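Local coordinates for protein BrkA translocator (Bordetella pertussis, PDB 3QQ2) that forms the outer-membrane beta-barrel through which the passenger domain of BrkA, an inhibitor of classical complement activation, is translocated to the bacterial surface, at residues W154-W165 against A187-R198; G240-V248 against A260-I270. The protein carries 1 engineered substitution. All coordinates share one frame; numbering follows the deposited sequence.

Contact 1 (W154-W165 against A187-R198); sequences WFAEPQAEVMLW and ATLGRLGLRFGR
Glu-157 and Arg-195 meet across two antiparallel strands whose axes run at 164°, their side chains side by side on the pore-facing side. Backbone hydrogen bonds join the strands from Phe-155 with Gly-197 to Trp-165 with Ala-187, though one bond of each of the pairs Glu-157/Arg-195, Gln-159/Gly-193 and Glu-161/Arg-191 is weak.

Charge pairing comes in two forms. Arg-195 NH1 donates to Glu-157 OE2 at the edge of the guanidinium, a salt bridge with an N-H directed at the carboxylate, though its modelled length is too short to take at face value. Glu-161 OE1 instead stands over the guanidinium face of Arg-191, 3.1 Å from NH2, so charge attraction alone acts there. Arg-191 spends NH1 on Thr-217 of strand 207-221, and Gln-159 OE1 accepts from Arg-213 of the same strand.

Among the flat groups, the ring of Phe-155 sits over the Gly-197 backbone, placed there by a CG lying between N and the carbonyl carbon (chi1 60°), while its CE2 lies over one face of the Arg-195 guanidinium. Trp-165 covers Ala-187 CB, 3.8 Å from CZ2. On the opposite side, Arg-198 CD makes a CH-pi contact over the five-membered ring of Trp-154, and Ala-156 CB meets the Phe-196 edge.

The inward side thus carries ion pairs and an amide from Glu-157 to Arg-191, turning apolar toward Trp-165, where Met-163 CB meets Leu-189 CB; the outer side is mainly apolar, consistent with a barrel wall around a hydrophilic pore.

Contact 2 (G240-V248 against A260-I270); sequences GRVELGAGV and ASYEYAAGDRI
Arg-241 crosses Ile-270 at about a right angle, its CD 3.7 Å from Ile-270 CB, at the end of a beta hairpin where the second strand turns off after Gly-267. A chi1 of 66° tucks the arginine CG between the two backbone branches, and the extended chain beyond it then runs across the isoleucine. NH1 comes near Ile-270 CG2, and Asp-268 N closes the end with a hydrogen bond of 3.0 Å to Gly-240 O.

The close-packed side carries Arg-241, Glu-243, Glu-263 and Ala-265. Glu-243 CB rests 3.6 Å from Ala-265 CB. Farther from the backbone, at the ends of the side chains, Glu-243 OE1 and Glu-263 OE2 approach to 3.3 Å, two like charges whose repulsion is probably eased by arginines: Arg-241 NH2 makes a weak salt bridge to Glu-243 OE1, and Glu-263 OE1 is paired with Arg-213. Gly-245 and Gly-247, having no side chains on this side, leave the backbone to face Glu-263 and Ser-261.

The other side is looser. Val-242, Leu-244, Ala-246, Tyr-262 and Tyr-264 lie on the barrel surface, probably toward lipid, and make few side-chain contacts across the pair; backbone bonds such as Leu-244 N to Tyr-264 O (2.8 Å, N-H...O 170°) do the joining.

With no helix in the fold, both flanks are strands: 207-221 bonds to the backbone of strand 241-252, while 271-282 lies beside strand 256-267, where Tyr-262 OH is hydrogen-bonded to Pro-273 O and its ring meets Phe-276.

In the fold
Contact 1 closes before contact 2 opens along the chain, and both belong to the antiparallel wall of one autotransporter beta-barrel, with centres about 12 Å apart. Strand 207-221 lies between them, pairing with strand 186-201 of contact 1 and strand 241-252 of contact 2. Side chains on the inner side reach across that strand: Arg-191 CD of contact 1 lies 3.1 Å from Glu-243 OE2 of contact 2, and Arg-213, on the intervening strand, has partners in both. The two pairings are therefore parts of a continuous wall, in which neighbour-to-neighbour strand bonding closes the barrel and polar side chains line the interior of the translocation pore.

Contact 1 (W154-W165 against A187-R198)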
loop_
_atom_site.group_PDB
_atom_site.type_symbol
_atom_site.label_atom_id
_atom_site.label_comp_id
_atom_site.label_asym_id
_atom_site.label_seq_id
_atom_site.Cartn_x
_atom_site.Cartn_y
_atom_site.Cartn_z
ATOM N N TRP A 154 -51.151 21.123 8.993
ATOM C CA TRP A 154 -50.317 20.074 8.407
ATOM C C TRP A 154 -49.717 20.591 7.105
ATOM O O TRP A 154 -50.383 21.280 6.337
ATOM C CB TRP A 154 -51.153 18.833 8.072
ATOM C CG TRP A 154 -51.748 18.099 9.226
ATOM C CD1 TRP A 154 -52.929 18.375 9.835
ATOM C CD2 TRP A 154 -51.221 16.933 9.886
ATOM N NE1 TRP A 154 -53.173 17.471 10.843
ATOM C CE2 TRP A 154 -52.141 16.573 10.897
ATOM C CE3 TRP A 154 -50.064 16.159 9.720
ATOM C CZ2 TRP A 154 -51.940 15.479 11.751
ATOM C CZ3 TRP A 154 -49.867 15.061 10.569
ATOM C CH2 TRP A 154 -50.803 14.739 11.573
ATOM N N PHE A 155 -48.471 20.236 6.841
ATOM C CA PHE A 155 -47.836 20.629 5.586
ATOM C C PHE A 155 -47.308 19.435 4.824
ATOM O O PHE A 155 -47.101 18.359 5.382
ATOM C CB PHE A 155 -46.693 21.625 5.830
ATOM C CG PHE A 155 -45.602 21.085 6.699
ATOM C CD1 PHE A 155 -45.768 20.993 8.070
ATOM C CD2 PHE A 155 -44.415 20.658 6.148
ATOM C CE1 PHE A 155 -44.769 20.488 8.874
ATOM C CE2 PHE A 155 -43.402 20.145 6.950
ATOM C CZ PHE A 155 -43.582 20.054 8.311
ATOM N N ALA A 156 -47.072 19.660 3.540
ATOM C CA ALA A 156 -46.453 18.681 2.664
ATOM C C ALA A 156 -45.235 19.339 2.030
ATOM O O ALA A 156 -45.273 20.526 1.693
ATOM C CB ALA A 156 -47.439 18.242 1.596
ATOM N N GLU A 157 -44.151 18.587 1.863
ATOM C CA GLU A 157 -42.918 19.225 1.415
ATOM C C GLU A 157 -41.999 18.363 0.596
ATOM O O GLU A 157 -41.116 17.725 1.142
ATOM C CB GLU A 157 -42.148 19.777 2.604
ATOM C CG GLU A 157 -41.100 20.812 2.227
ATOM C CD GLU A 157 -40.419 21.395 3.449
ATOM O OE1 GLU A 157 -40.722 22.568 3.807
ATOM O OE2 GLU A 157 -39.605 20.660 4.063
ATOM N N PRO A 158 -42.193 18.362 -0.724
ATOM C CA PRO A 158 -41.269 17.668 -1.616
ATOM C C PRO A 158 -39.922 18.375 -1.657
ATOM O O PRO A 158 -39.877 19.608 -1.666
ATOM C CB PRO A 158 -41.956 17.760 -2.980
ATOM C CG PRO A 158 -42.936 18.882 -2.853
ATOM C CD PRO A 158 -43.376 18.880 -1.433
ATOM N N GLN A 159 -38.841 17.603 -1.683
ATOM C CA GLN A 159 -37.506 18.184 -1.724
ATOM C C GLN A 159 -36.542 17.459 -2.678
ATOM O O GLN A 159 -36.584 16.241 -2.834
ATOM C CB GLN A 159 -36.916 18.293 -0.309
ATOM C CG GLN A 159 -36.781 16.954 0.445
ATOM C CD GLN A 159 -37.028 17.070 1.959
ATOM O OE1 GLN A 159 -36.521 16.257 2.751
ATOM N NE2 GLN A 159 -37.820 18.068 2.366
ATOM N N ALA A 160 -35.670 18.230 -3.313
ATOM C CA ALA A 160 -34.657 17.678 -4.196
ATOM C C ALA A 160 -33.252 18.195 -3.825
ATOM O O ALA A 160 -33.058 19.377 -3.533
ATOM C CB ALA A 160 -35.007 17.972 -5.644
ATOM N N GLU A 161 -32.294 17.277 -3.808
ATOM C CA GLU A 161 -30.931 17.573 -3.448
ATOM C C GLU A 161 -29.973 16.827 -4.375
ATOM O O GLU A 161 -29.894 15.593 -4.381
ATOM C CB GLU A 161 -30.659 17.215 -1.971
ATOM C CG GLU A 161 -29.214 17.598 -1.491
ATOM C CD GLU A 161 -28.884 17.198 -0.037
ATOM O OE1 GLU A 161 -29.026 15.995 0.330
ATOM O OE2 GLU A 161 -28.459 18.096 0.732
ATOM N N VAL A 162 -29.259 17.596 -5.181
ATOM C CA VAL A 162 -28.091 17.089 -5.891
ATOM C C VAL A 162 -26.831 17.417 -5.063
ATOM O O VAL A 162 -26.746 18.463 -4.444
ATOM C CB VAL A 162 -28.041 17.629 -7.351
ATOM C CG1 VAL A 162 -28.869 18.896 -7.487
ATOM C CG2 VAL A 162 -26.608 17.879 -7.818
ATOM N N MET A 163 -25.879 16.498 -5.030
ATOM C CA MET A 163 -24.653 16.679 -4.261
ATOM C C MET A 163 -23.438 16.231 -5.096
ATOM O O MET A 163 -23.460 15.166 -5.708
ATOM C CB MET A 163 -24.766 15.910 -2.941
ATOM C CG MET A 163 -23.465 15.529 -2.272
ATOM S SD MET A 163 -23.110 16.550 -0.833
ATOM C CE MET A 163 -21.612 15.763 -0.242
ATOM N N LEU A 164 -22.401 17.070 -5.155
ATOM C CA LEU A 164 -21.153 16.737 -5.854
ATOM C C LEU A 164 -20.022 16.770 -4.853
ATOM O O LEU A 164 -19.967 17.666 -4.024
ATOM C CB LEU A 164 -20.841 17.723 -6.995
ATOM C CG LEU A 164 -21.837 18.114 -8.116
ATOM C CD1 LEU A 164 -21.123 18.718 -9.350
ATOM C CD2 LEU A 164 -22.759 16.968 -8.569
ATOM N N TRP A 165 -19.130 15.795 -4.900
ATOM C CA TRP A 165 -17.929 15.915 -4.101
ATOM C C TRP A 165 -16.724 15.165 -4.634
ATOM O O TRP A 165 -16.882 14.136 -5.302
ATOM C CB TRP A 165 -18.202 15.526 -2.663
ATOM C CG TRP A 165 -18.579 14.152 -2.486
ATOM C CD1 TRP A 165 -19.829 13.666 -2.451
ATOM C CD2 TRP A 165 -17.699 13.046 -2.290
ATOM N NE1 TRP A 165 -19.805 12.310 -2.252
ATOM C CE2 TRP A 165 -18.503 11.902 -2.145
ATOM C CE3 TRP A 165 -16.303 12.906 -2.239
ATOM C CZ2 TRP A 165 -17.964 10.622 -1.949
ATOM C CZ3 TRP A 165 -15.762 11.631 -2.035
ATOM C CH2 TRP A 165 -16.593 10.509 -1.894
ATOM N N ALA A 187 -17.625 11.879 -6.690
ATOM C CA ALA A 187 -19.009 11.321 -6.678
ATOM C C ALA A 187 -20.220 12.282 -6.706
ATOM O O ALA A 187 -20.324 13.191 -5.878
ATOM C CB ALA A 187 -19.165 10.339 -5.497
ATOM N N THR A 188 -21.151 12.023 -7.628
ATOM C CA THR A 188 -22.481 12.664 -7.648
ATOM C C THR A 188 -23.556 11.939 -6.805
ATOM O O THR A 188 -23.558 10.717 -6.717
ATOM C CB THR A 188 -22.980 12.852 -9.098
ATOM O OG1 THR A 188 -22.398 14.044 -9.642
ATOM C CG2 THR A 188 -24.495 12.982 -9.157
ATOM N N LEU A 189 -24.428 12.720 -6.158
ATOM C CA LEU A 189 -25.640 12.234 -5.488
ATOM C C LEU A 189 -26.832 12.999 -5.970
ATOM O O LEU A 189 -26.758 14.217 -6.163
ATOM C CB LEU A 189 -25.582 12.395 -3.970
ATOM C CG LEU A 189 -25.083 11.199 -3.158
ATOM C CD1 LEU A 189 -23.592 10.923 -3.448
ATOM C CD2 LEU A 189 -25.340 11.364 -1.652
ATOM N N GLY A 190 -27.917 12.250 -6.185
ATOM C CA GLY A 190 -29.277 12.786 -6.356
ATOM C C GLY A 190 -30.058 12.381 -5.118
ATOM O O GLY A 190 -29.815 11.298 -4.568
ATOM N N ARG A 191 -30.960 13.244 -4.643
ATOM C CA ARG A 191 -31.863 12.849 -3.559
ATOM C C ARG A 191 -33.299 13.411 -3.610
ATOM O O ARG A 191 -33.526 14.625 -3.665
ATOM C CB ARG A 191 -31.220 13.043 -2.197
ATOM C CG ARG A 191 -32.117 12.630 -1.031
ATOM C CD ARG A 191 -31.405 11.704 -0.027
ATOM N NE ARG A 191 -30.434 12.352 0.877
ATOM C CZ ARG A 191 -29.174 12.641 0.553
ATOM N NH1 ARG A 191 -28.718 12.373 -0.664
ATOM N NH2 ARG A 191 -28.362 13.210 1.441
ATOM N N LEU A 192 -34.249 12.468 -3.598
ATOM C CA LEU A 192 -35.689 12.715 -3.636
ATOM C C LEU A 192 -36.308 12.330 -2.308
ATOM O O LEU A 192 -35.906 11.335 -1.703
ATOM C CB LEU A 192 -36.324 11.869 -4.727
ATOM C CG LEU A 192 -36.007 12.223 -6.172
ATOM C CD1 LEU A 192 -37.081 11.611 -7.030
ATOM C CD2 LEU A 192 -35.978 13.714 -6.398
ATOM N N GLY A 193 -37.288 13.111 -1.864
ATOM C CA GLY A 193 -37.925 12.904 -0.575
ATOM C C GLY A 193 -39.148 13.772 -0.358
ATOM O O GLY A 193 -39.394 14.742 -1.091
ATOM N N LEU A 194 -39.922 13.415 0.663
ATOM C CA LEU A 194 -41.113 14.151 1.040
ATOM C C LEU A 194 -41.304 14.092 2.544
ATOM O O LEU A 194 -41.182 13.018 3.134
ATOM C CB LEU A 194 -42.308 13.520 0.355
ATOM C CG LEU A 194 -43.692 14.102 0.604
ATOM C CD1 LEU A 194 -44.020 15.227 -0.372
ATOM C CD2 LEU A 194 -44.687 12.988 0.465
ATOM N N ARG A 195 -41.589 15.235 3.171
ATOM C CA ARG A 195 -42.030 15.227 4.580
ATOM C C ARG A 195 -43.485 15.698 4.788
ATOM O O ARG A 195 -43.958 16.604 4.099
ATOM C CB ARG A 195 -41.027 15.935 5.525
ATOM C CG ARG A 195 -40.795 17.434 5.329
ATOM C CD ARG A 195 -39.379 17.884 5.866
ATOM N NE ARG A 195 -39.357 18.490 7.212
ATOM C CZ ARG A 195 -39.628 19.774 7.473
ATOM N NH1 ARG A 195 -39.973 20.601 6.493
ATOM N NH2 ARG A 195 -39.573 20.241 8.722
ATOM N N PHE A 196 -44.192 15.048 5.709
ATOM C CA PHE A 196 -45.507 15.488 6.126
ATOM C C PHE A 196 -45.436 15.852 7.575
ATOM O O PHE A 196 -44.997 15.044 8.384
ATOM C CB PHE A 196 -46.523 14.360 6.033
ATOM C CG PHE A 196 -46.964 14.049 4.650
ATOM C CD1 PHE A 196 -47.420 15.057 3.812
ATOM C CD2 PHE A 196 -46.941 12.732 4.189
ATOM C CE1 PHE A 196 -47.842 14.770 2.529
ATOM C CE2 PHE A 196 -47.347 12.427 2.911
ATOM C CZ PHE A 196 -47.809 13.446 2.068
ATOM N N GLY A 197 -45.897 17.037 7.937
ATOM C CA GLY A 197 -45.995 17.358 9.351
ATOM C C GLY A 197 -47.174 18.234 9.690
ATOM O O GLY A 197 -47.990 18.578 8.821
ATOM N N ARG A 198 -47.261 18.583 10.970
ATOM C CA ARG A 198 -48.201 19.593 11.452
ATOM C C ARG A 198 -47.422 20.697 12.174
ATOM O O ARG A 198 -46.545 20.413 13.002
ATOM C CB ARG A 198 -49.297 18.962 12.338
ATOM C CG ARG A 198 -50.332 19.940 12.909
ATOM C CD ARG A 198 -51.633 19.226 13.245
ATOM N NE ARG A 198 -52.348 19.777 14.401
ATOM C CZ ARG A 198 -52.209 19.338 15.657
ATOM N NH1 ARG A 198 -51.363 18.337 15.928
ATOM N NH2 ARG A 198 -52.909 19.898 16.645
#

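Contact 2 (G240-V248 against A260-I270)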
loop_
_atom_site.group_PDB
_atom_site.type_symbol
_atom_site.label_atom_id
_atom_site.label_comp_id
_atom_site.label_asym_id
_atom_site.label_seq_id
_atom_site.Cartn_x
_atom_site.Cartn_y
_atom_site.Cartn_z
ATOM N N GLY A 240 -27.993 3.311 -4.542
ATOM C CA GLY A 240 -29.460 3.379 -4.472
ATOM C C GLY A 240 -30.053 2.768 -3.209
ATOM O O GLY A 240 -29.597 1.712 -2.740
ATOM N N ARG A 241 -31.081 3.435 -2.669
ATOM C CA ARG A 241 -31.672 3.102 -1.352
ATOM C C ARG A 241 -32.810 4.009 -0.941
ATOM O O ARG A 241 -32.933 5.128 -1.437
ATOM C CB ARG A 241 -30.630 3.179 -0.241
ATOM C CG ARG A 241 -30.099 4.553 0.002
ATOM C CD ARG A 241 -29.265 4.536 1.231
ATOM N NE ARG A 241 -29.149 5.877 1.785
ATOM C CZ ARG A 241 -28.087 6.657 1.645
ATOM N NH1 ARG A 241 -27.016 6.223 0.963
ATOM N NH2 ARG A 241 -28.114 7.876 2.198
ATOM N N VAL A 242 -33.605 3.525 0.010
ATOM C CA VAL A 242 -34.788 4.240 0.479
ATOM C C VAL A 242 -34.638 4.549 1.952
ATOM O O VAL A 242 -34.086 3.745 2.705
ATOM C CB VAL A 242 -36.113 3.460 0.191
ATOM C CG1 VAL A 242 -36.227 2.194 1.040
ATOM C CG2 VAL A 242 -37.326 4.353 0.399
ATOM N N GLU A 243 -35.116 5.725 2.348
ATOM C CA GLU A 243 -34.977 6.180 3.725
ATOM C C GLU A 243 -36.278 6.686 4.367
ATOM O O GLU A 243 -37.113 7.362 3.733
ATOM C CB GLU A 243 -33.806 7.172 3.872
ATOM C CG GLU A 243 -33.880 8.404 2.978
ATOM C CD GLU A 243 -32.599 8.712 2.220
ATOM O OE1 GLU A 243 -31.484 8.572 2.777
ATOM O OE2 GLU A 243 -32.710 9.114 1.043
ATOM N N LEU A 244 -36.422 6.297 5.635
ATOM C CA LEU A 244 -37.592 6.554 6.480
ATOM C C LEU A 244 -37.113 7.104 7.801
ATOM O O LEU A 244 -36.215 6.539 8.433
ATOM C CB LEU A 244 -38.355 5.260 6.765
ATOM C CG LEU A 244 -39.332 4.713 5.724
ATOM C CD1 LEU A 244 -40.416 5.740 5.399
ATOM C CD2 LEU A 244 -38.602 4.266 4.469
ATOM N N GLY A 245 -37.722 8.201 8.225
ATOM C CA GLY A 245 -37.315 8.855 9.453
ATOM C C GLY A 245 -38.365 9.826 9.916
ATOM O O GLY A 245 -39.398 9.997 9.264
ATOM N N ALA A 246 -38.092 10.465 11.044
ATOM C CA ALA A 246 -39.022 11.389 11.654
ATOM C C ALA A 246 -38.213 12.415 12.413
ATOM O O ALA A 246 -37.142 12.094 12.928
ATOM C CB ALA A 246 -39.914 10.646 12.599
ATOM N N GLY A 247 -38.720 13.640 12.487
ATOM C CA GLY A 247 -38.072 14.669 13.288
ATOM C C GLY A 247 -39.015 15.620 13.995
ATOM O O GLY A 247 -40.230 15.591 13.791
ATOM N N VAL A 248 -38.448 16.462 14.848
ATOM C CA VAL A 248 -39.179 17.599 15.405
ATOM C C VAL A 248 -38.322 18.834 15.341
ATOM O O VAL A 248 -37.155 18.792 15.731
ATOM C CB VAL A 248 -39.563 17.422 16.877
ATOM C CG1 VAL A 248 -41.072 17.538 16.999
ATOM C CG2 VAL A 248 -39.090 16.090 17.430
ATOM N N ALA A 260 -34.313 17.970 15.862
ATOM C CA ALA A 260 -33.783 16.637 16.033
ATOM C C ALA A 260 -34.529 15.742 15.043
ATOM O O ALA A 260 -35.716 15.944 14.804
ATOM C CB ALA A 260 -33.958 16.153 17.481
ATOM N N SER A 261 -33.813 14.797 14.434
ATOM C CA SER A 261 -34.415 13.816 13.541
ATOM C C SER A 261 -33.745 12.474 13.673
ATOM O O SER A 261 -32.592 12.379 14.078
ATOM C CB SER A 261 -34.358 14.272 12.087
ATOM O OG SER A 261 -33.024 14.461 11.663
ATOM N N TYR A 262 -34.491 11.430 13.340
ATOM C CA TYR A 262 -33.932 10.100 13.223
ATOM C C TYR A 262 -34.172 9.652 11.804
ATOM O O TYR A 262 -35.179 10.028 11.205
ATOM C CB TYR A 262 -34.589 9.155 14.219
ATOM C CG TYR A 262 -34.321 7.692 13.955
ATOM C CD1 TYR A 262 -35.380 6.780 13.879
ATOM C CD2 TYR A 262 -33.019 7.208 13.782
ATOM C CE1 TYR A 262 -35.160 5.421 13.639
ATOM C CE2 TYR A 262 -32.782 5.846 13.532
ATOM C CZ TYR A 262 -33.867 4.959 13.464
ATOM O OH TYR A 262 -33.674 3.613 13.208
ATOM N N GLU A 263 -33.221 8.900 11.251
ATOM C CA GLU A 263 -33.356 8.336 9.908
ATOM C C GLU A 263 -32.811 6.915 9.820
ATOM O O GLU A 263 -31.786 6.592 10.424
ATOM C CB GLU A 263 -32.694 9.227 8.869
ATOM C CG GLU A 263 -33.341 9.093 7.521
ATOM C CD GLU A 263 -32.781 10.048 6.460
ATOM O OE1 GLU A 263 -33.406 11.114 6.211
ATOM O OE2 GLU A 263 -31.730 9.729 5.855
ATOM N N TYR A 264 -33.540 6.077 9.083
ATOM C CA TYR A 264 -33.155 4.709 8.764
ATOM C C TYR A 264 -33.223 4.517 7.245
ATOM O O TYR A 264 -34.125 5.048 6.596
ATOM C CB TYR A 264 -34.090 3.715 9.458
ATOM C CG TYR A 264 -33.900 2.287 8.989
ATOM C CD1 TYR A 264 -34.985 1.479 8.618
ATOM C CD2 TYR A 264 -32.613 1.738 8.892
ATOM C CE1 TYR A 264 -34.776 0.139 8.180
ATOM C CE2 TYR A 264 -32.400 0.426 8.451
ATOM C CZ TYR A 264 -33.472 -0.366 8.102
ATOM O OH TYR A 264 -33.191 -1.640 7.682
ATOM N N ALA A 265 -32.260 3.787 6.679
ATOM C CA ALA A 265 -32.245 3.494 5.240
ATOM C C ALA A 265 -31.783 2.073 4.890
ATOM O O ALA A 265 -30.825 1.540 5.469
ATOM C CB ALA A 265 -31.415 4.498 4.505
ATOM N N ALA A 266 -32.475 1.469 3.933
ATOM C CA ALA A 266 -32.054 0.210 3.378
ATOM C C ALA A 266 -31.935 0.357 1.868
ATOM O O ALA A 266 -32.692 1.100 1.246
ATOM C CB ALA A 266 -33.018 -0.851 3.740
ATOM N N GLY A 267 -30.961 -0.340 1.292
ATOM C CA GLY A 267 -30.623 -0.197 -0.121
ATOM C C GLY A 267 -29.734 -1.310 -0.634
ATOM O O GLY A 267 -29.492 -2.278 0.081
ATOM N N ASP A 268 -29.255 -1.155 -1.877
ATOM C CA ASP A 268 -28.405 -2.138 -2.585
ATOM C C ASP A 268 -27.173 -2.467 -1.789
ATOM O O ASP A 268 -27.139 -3.455 -1.056
ATOM C CB ASP A 268 -27.919 -1.571 -3.920
ATOM C CG ASP A 268 -29.039 -1.063 -4.782
ATOM O OD1 ASP A 268 -29.012 0.138 -5.156
ATOM O OD2 ASP A 268 -29.948 -1.875 -5.082
ATOM N N ARG A 269 -26.157 -1.624 -1.966
ATOM C CA ARG A 269 -24.899 -1.713 -1.233
ATOM C C ARG A 269 -25.186 -1.359 0.235
ATOM O O ARG A 269 -24.679 -2.006 1.155
ATOM C CB ARG A 269 -23.827 -0.770 -1.868
ATOM C CG ARG A 269 -23.906 0.758 -1.451
ATOM C CD ARG A 269 -23.100 1.774 -2.325
ATOM N NE ARG A 269 -21.677 1.423 -2.458
ATOM C CZ ARG A 269 -21.082 1.034 -3.594
ATOM N NH1 ARG A 269 -19.789 0.726 -3.590
ATOM N NH2 ARG A 269 -21.762 0.951 -4.741
ATOM N N ILE A 270 -26.090 -0.397 0.412
ATOM C CA ILE A 270 -26.214 0.444 1.607
ATOM C C ILE A 270 -27.161 -0.127 2.677
ATOM O O ILE A 270 -28.127 -0.830 2.350
ATOM C CB ILE A 270 -26.743 1.811 1.153
ATOM C CG1 ILE A 270 -27.194 1.707 -0.338
ATOM C CG2 ILE A 270 -25.752 2.931 1.554
ATOM C CD1 ILE A 270 -26.746 2.803 -1.320
#